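Local coordinates for protein-tyrosine-phosphatase PTP1 (Arabidopsis thaliana, PDB 6KRW) that dephosphorylates phosphotyrosine in proteins, among them the MAP kinase MPK6, and modulates plant defence together with the phosphatase MKP1, at residues N162-T167 against E183-E188. Sequence-based numbering, arbitrary orientation.
Sequences NISLTT and EVNYKE
Asn162 reaches over to Glu188 just beyond the last paired residues of the two strands. Its CG stands anti to the backbone N (chi1 -162°). The amide and the Glu188 carboxylate are nearly coplanar, their planes 25° apart. ND2 gives a hydrogen bond to the syn lone pair of Glu188 OE1 at 3.3 Å and a weak one to OE2; the same ND2 comes to 3.7 Å from Tyr186 CD1. An alanine here would probably leave the Glu188 carboxylate without this amide donor and freer to turn. A backbone bond runs from Lys187 N to Asn162 O.

Further in, strands 163-172 and 178-186 form an antiparallel beta hairpin in the mixed sheet of the phosphatase domain. Backbone bonds tie Ser164 to Asn185 and Thr166 to Glu183 in both directions, the shortest from Glu183 N to Thr166 O (2.7 Å). Leu165-Val184 between them and Ile163-Tyr186 beyond Ser164-Asn185 are non-hydrogen-bonded pairs, and they turn their side chains to the face covered by helix 117-126.

On that face Ile163 runs outward from CB, which stands 4.1 Å from Asn185 O. CG2 branches to Val184 CG2, a close methyl contact at 3.5 Å, whereas CG1, anti to the carbonyl carbon (chi1 -73°), runs beside the tyrosine and meets Tyr186 CD1 at 3.8 Å. CD1 of Ile163 continues the same way and lies 4.2 Å from Tyr186 CE1. Ile125 of the helix touches both side chains, and Tyr186 OH is hydrogen-bonded to Glu122.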
ATOM      1  N   ASN A 162      14.424   2.895 -20.917  1.00 53.28           N
ATOM      2  CA  ASN A 162      13.920   1.908 -21.900  1.00 57.32           C
ATOM      3  C   ASN A 162      12.392   1.807 -21.839  1.00 49.22           C
ATOM      4  O   ASN A 162      11.831   1.028 -22.630  1.00 52.02           O
ATOM      5  CB  ASN A 162      14.555   0.543 -21.631  1.00 64.56           C
ATOM      6  CG  ASN A 162      14.448  -0.400 -22.808  1.00 95.37           C
ATOM      7  OD1 ASN A 162      14.343   0.039 -23.950  1.00100.13           O
ATOM      8  ND2 ASN A 162      14.472  -1.694 -22.540  1.00104.05           N
ATOM      9  N   ILE A 163      11.740   2.552 -20.941  1.00 43.94           N
ATOM     10  CA  ILE A 163      10.292   2.354 -20.650  1.00 43.19           C
ATOM     11  C   ILE A 163       9.495   3.551 -21.177  1.00 42.81           C
ATOM     12  O   ILE A 163       9.884   4.717 -20.927  1.00 44.43           O
ATOM     13  CB  ILE A 163      10.075   2.142 -19.144  1.00 36.91           C
ATOM     14  CG1 ILE A 163      10.555   0.750 -18.726  1.00 38.24           C
ATOM     15  CG2 ILE A 163       8.627   2.377 -18.768  1.00 43.52           C
ATOM     16  CD1 ILE A 163      10.614   0.531 -17.224  1.00 37.58           C
ATOM     17  N   SER A 164       8.386   3.267 -21.852  1.00 43.91           N
ATOM     18  CA  SER A 164       7.420   4.311 -22.278  1.00 48.23           C
ATOM     19  C   SER A 164       6.105   4.134 -21.515  1.00 47.81           C
ATOM     20  O   SER A 164       5.665   2.989 -21.305  1.00 43.14           O
ATOM     21  CB  SER A 164       7.206   4.284 -23.759  1.00 65.80           C
ATOM     22  OG  SER A 164       6.487   3.122 -24.142  1.00 70.35           O
ATOM     23  N   LEU A 165       5.503   5.245 -21.113  1.00 44.44           N
ATOM     24  CA  LEU A 165       4.214   5.257 -20.374  1.00 41.76           C
ATOM     25  C   LEU A 165       3.194   6.117 -21.121  1.00 46.39           C
ATOM     26  O   LEU A 165       3.540   7.222 -21.561  1.00 47.18           O
ATOM     27  CB  LEU A 165       4.469   5.817 -18.979  1.00 36.91           C
ATOM     28  CG  LEU A 165       3.270   5.869 -18.039  1.00 40.04           C
ATOM     29  CD1 LEU A 165       2.819   4.478 -17.632  1.00 44.67           C
ATOM     30  CD2 LEU A 165       3.599   6.698 -16.812  1.00 42.62           C
ATOM     31  N   THR A 166       1.963   5.632 -21.204  1.00 44.16           N
ATOM     32  CA  THR A 166       0.848   6.320 -21.894  1.00 52.01           C
ATOM     33  C   THR A 166      -0.424   6.151 -21.069  1.00 56.12           C
ATOM     34  O   THR A 166      -0.665   5.081 -20.513  1.00 48.45           O
ATOM     35  CB  THR A 166       0.704   5.785 -23.319  1.00 68.50           C
ATOM     36  OG1 THR A 166       1.723   6.401 -24.108  1.00 60.74           O
ATOM     37  CG2 THR A 166      -0.659   6.064 -23.911  1.00 64.25           C
ATOM     38  N   THR A 167      -1.250   7.193 -21.062  1.00 42.24           N
ATOM     39  CA  THR A 167      -2.550   7.175 -20.366  1.00 38.42           C
ATOM     40  C   THR A 167      -3.660   6.814 -21.354  1.00 39.39           C
ATOM     41  O   THR A 167      -3.793   7.509 -22.355  1.00 40.45           O
ATOM     42  CB  THR A 167      -2.803   8.518 -19.696  1.00 40.68           C
ATOM     43  OG1 THR A 167      -1.706   8.819 -18.829  1.00 41.49           O
ATOM     44  CG2 THR A 167      -4.103   8.504 -18.929  1.00 45.15           C
ATOM     45  N   GLU A 183      -0.731   2.605 -19.503  1.00 40.80           N
ATOM     46  CA  GLU A 183      -0.143   1.598 -20.391  1.00 42.27           C
ATOM     47  C   GLU A 183       1.360   1.793 -20.333  1.00 40.20           C
ATOM     48  O   GLU A 183       1.834   2.903 -20.637  1.00 45.63           O
ATOM     49  CB  GLU A 183      -0.682   1.797 -21.793  1.00 55.66           C
ATOM     50  CG  GLU A 183       0.084   1.060 -22.864  1.00 80.05           C
ATOM     51  CD  GLU A 183      -0.463   1.321 -24.257  1.00 92.50           C
ATOM     52  OE1 GLU A 183      -1.708   1.323 -24.418  1.00 68.33           O
ATOM     53  OE2 GLU A 183       0.353   1.549 -25.170  1.00114.31           O
ATOM     54  N   VAL A 184       2.074   0.744 -19.936  1.00 45.69           N
ATOM     55  CA  VAL A 184       3.546   0.804 -19.782  1.00 46.03           C
ATOM     56  C   VAL A 184       4.155  -0.327 -20.609  1.00 49.23           C
ATOM     57  O   VAL A 184       3.564  -1.418 -20.684  1.00 49.41           O
ATOM     58  CB  VAL A 184       3.933   0.736 -18.292  1.00 40.00           C
ATOM     59  CG1 VAL A 184       3.635  -0.626 -17.682  1.00 44.89           C
ATOM     60  CG2 VAL A 184       5.387   1.106 -18.088  1.00 51.11           C
ATOM     61  N   ASN A 185       5.303  -0.064 -21.217  1.00 48.13           N
ATOM     62  CA  ASN A 185       6.024  -1.128 -21.954  1.00 50.31           C
ATOM     63  C   ASN A 185       7.458  -0.682 -22.222  1.00 43.87           C
ATOM     64  O   ASN A 185       7.765   0.518 -22.079  1.00 48.54           O
ATOM     65  CB  ASN A 185       5.310  -1.499 -23.257  1.00 53.03           C
ATOM     66  CG  ASN A 185       5.243  -0.352 -24.242  1.00 75.51           C
ATOM     67  OD1 ASN A 185       4.485   0.600 -24.051  1.00 93.39           O
ATOM     68  ND2 ASN A 185       6.023  -0.443 -25.308  1.00 88.95           N
ATOM     69  N   TYR A 186       8.301  -1.637 -22.599  1.00 53.02           N
ATOM     70  CA  TYR A 186       9.639  -1.337 -23.158  1.00 48.10           C
ATOM     71  C   TYR A 186       9.486  -0.895 -24.612  1.00 52.48           C
ATOM     72  O   TYR A 186       8.488  -1.240 -25.275  1.00 63.23           O
ATOM     73  CB  TYR A 186      10.553  -2.557 -23.079  1.00 52.85           C
ATOM     74  CG  TYR A 186      10.726  -3.118 -21.693  1.00 49.86           C
ATOM     75  CD1 TYR A 186      11.333  -2.378 -20.689  1.00 55.40           C
ATOM     76  CD2 TYR A 186      10.302  -4.401 -21.391  1.00 56.99           C
ATOM     77  CE1 TYR A 186      11.495  -2.898 -19.416  1.00 50.96           C
ATOM     78  CE2 TYR A 186      10.467  -4.940 -20.125  1.00 51.29           C
ATOM     79  CZ  TYR A 186      11.064  -4.183 -19.134  1.00 46.57           C
ATOM     80  OH  TYR A 186      11.219  -4.714 -17.884  1.00 48.97           O
ATOM     81  N   LYS A 187      10.485  -0.189 -25.123  1.00 59.55           N
ATOM     82  CA  LYS A 187      10.426   0.340 -26.509  1.00 73.24           C
ATOM     83  C   LYS A 187      10.654  -0.782 -27.527  1.00 69.01           C
ATOM     84  O   LYS A 187      10.239  -0.593 -28.678  1.00 91.43           O
ATOM     85  CB  LYS A 187      11.408   1.495 -26.667  1.00 73.37           C
ATOM     86  CG  LYS A 187      11.031   2.701 -25.825  1.00 73.14           C
ATOM     87  CD  LYS A 187      12.102   3.754 -25.757  1.00 77.91           C
ATOM     88  CE  LYS A 187      11.841   4.744 -24.645  1.00 67.88           C
ATOM     89  NZ  LYS A 187      12.958   5.707 -24.498  1.00 81.56           N
ATOM     90  N   GLU A 188      11.259  -1.903 -27.132  1.00 68.60           N
ATOM     91  CA  GLU A 188      11.335  -3.076 -28.048  1.00 83.30           C
ATOM     92  C   GLU A 188      10.000  -3.824 -27.966  1.00 75.82           C
ATOM     93  O   GLU A 188       9.757  -4.521 -26.959  1.00 93.93           O
ATOM     94  CB  GLU A 188      12.548  -3.964 -27.753  1.00 84.31           C
ATOM     95  CG  GLU A 188      12.588  -4.596 -26.366  1.00110.72           C
ATOM     96  CD  GLU A 188      13.340  -3.798 -25.315  1.00107.31           C
ATOM     97  OE1 GLU A 188      13.520  -2.575 -25.527  1.00 99.53           O
ATOM     98  OE2 GLU A 188      13.736  -4.401 -24.279  1.00 87.25           O
TER